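Local structure of tyrosine specific protein phosphatase, putative (Trypanosoma brucei, 3M4U) at residues S261-A264 against A265-Q268. The protein is a protein tyrosine phosphatase that dephosphorylates the nucleolar protein NOPP44/46 and acts as a life cycle switch in the parasite. Numbering follows the deposited sequence.
Sequences SIVA and AMKQ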
loop_
_atom_site.group_PDB
_atom_site.type_symbol
_atom_site.label_atom_id
_atom_site.label_comp_id
_atom_site.label_asym_id
_atom_site.label_seq_id
_atom_site.Cartn_x
_atom_site.Cartn_y
_atom_site.Cartn_z
ATOM N N SER A 261 5.108 16.907 -4.368
ATOM C CA SER A 261 3.729 16.990 -4.835
ATOM C C SER A 261 3.070 15.625 -4.822
ATOM O O SER A 261 1.900 15.495 -4.453
ATOM C CB SER A 261 3.676 17.577 -6.241
ATOM O OG SER A 261 4.143 18.912 -6.223
ATOM N N ILE A 262 3.830 14.613 -5.240
ATOM C CA ILE A 262 3.335 13.254 -5.254
ATOM C C ILE A 262 2.856 12.902 -3.859
ATOM O O ILE A 262 1.770 12.341 -3.689
ATOM C CB ILE A 262 4.412 12.270 -5.687
ATOM C CG1 ILE A 262 4.625 12.368 -7.190
ATOM C CG2 ILE A 262 4.016 10.848 -5.307
ATOM C CD1 ILE A 262 5.822 11.590 -7.675
ATOM N N VAL A 263 3.653 13.251 -2.859
ATOM C CA VAL A 263 3.269 12.912 -1.507
ATOM C C VAL A 263 2.077 13.765 -1.049
ATOM O O VAL A 263 1.154 13.254 -0.406
ATOM C CB VAL A 263 4.441 13.015 -0.525
ATOM C CG1 VAL A 263 3.943 12.832 0.893
ATOM C CG2 VAL A 263 5.484 11.967 -0.838
ATOM N N ALA A 264 2.092 15.049 -1.405
ATOM C CA ALA A 264 0.995 15.970 -1.089
ATOM C C ALA A 264 -0.327 15.484 -1.676
ATOM O O ALA A 264 -1.367 15.545 -1.023
ATOM C CB ALA A 264 1.307 17.376 -1.600
ATOM N N ALA A 265 -0.276 15.012 -2.915
ATOM C CA ALA A 265 -1.465 14.515 -3.586
ATOM C C ALA A 265 -1.946 13.251 -2.898
ATOM O O ALA A 265 -3.151 13.052 -2.744
ATOM C CB ALA A 265 -1.177 14.249 -5.046
ATOM N N MET A 266 -1.007 12.406 -2.469
ATOM C CA MET A 266 -1.375 11.186 -1.746
ATOM C C MET A 266 -2.055 11.495 -0.414
ATOM O O MET A 266 -3.095 10.911 -0.084
ATOM C CB MET A 266 -0.177 10.243 -1.546
ATOM C CG MET A 266 0.141 9.384 -2.775
ATOM S SD MET A 266 1.366 8.098 -2.458
ATOM C CE MET A 266 2.658 9.032 -1.618
ATOM N N LYS A 267 -1.473 12.415 0.347
ATOM C CA LYS A 267 -2.029 12.772 1.647
ATOM C C LYS A 267 -3.432 13.376 1.510
ATOM O O LYS A 267 -4.271 13.238 2.400
ATOM C CB LYS A 267 -1.095 13.730 2.371
ATOM C CG LYS A 267 0.162 13.055 2.879
ATOM C CD LYS A 267 1.064 14.018 3.610
ATOM C CE LYS A 267 2.117 13.289 4.433
ATOM N NZ LYS A 267 1.505 12.446 5.484
ATOM N N GLN A 268 -3.680 14.021 0.376
ATOM C CA GLN A 268 -4.978 14.611 0.082
ATOM C C GLN A 268 -6.034 13.525 -0.175
ATOM O O GLN A 268 -7.221 13.711 0.118
ATOM C CB GLN A 268 -4.859 15.532 -1.138
ATOM C CG GLN A 268 -5.983 16.545 -1.268
ATOM C CD GLN A 268 -7.131 16.052 -2.131
ATOM O OE1 GLN A 268 -6.947 15.196 -2.998
ATOM N NE2 GLN A 268 -8.327 16.602 -1.905
#
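The Ala265 amide donates its N-H to Ser261 O, with N and O 2.7 Å apart, and the Ala265 methyl group rests beside that same oxygen. The hydroxyl of Ser261 bonds further back, to the carbonyl oxygen of Ser257. At Met266 the amide N reaches Ile262 O (3.0 Å), tilted 27° out of the carbonyl plane. The Met266 side chain runs back along the preceding turn: a bend at the last torsion (chi3 -49°) brings Met266 CE to 4.1 Å from Val263 CG2 and 4.3 Å from Ile262 CG2, so that one methyl touches a branch of each residue. Ile262 (on Ala244 and Ala245) and Met266 (on Ile240) turn to helix 234-250, whereas Val263 meets Tyr280 and Ile283 of helix 277-290. Lys267 N binds Val263 O at 2.9 Å in a fairly straight bond. The lysine and valine side chains lie side by side, with Lys267 CE 4.0 Å from Val263 CG1, and Leu28 of helix 14-31 packs on both. The ammonium of the buried Lys267 is hydrogen-bonded by Gln29 OE1 and the carbonyl oxygens of Met273 and Val274. Gln268 N bonds to Ala264 O at a more bent angle (141°), and that oxygen also accepts from Gln31 NE2. The four successive i to i+4 bonds are those of a regular alpha-helix, here helix 258-269 of the phosphatase domain, packed among helices 14-31, 234-250 and 277-290.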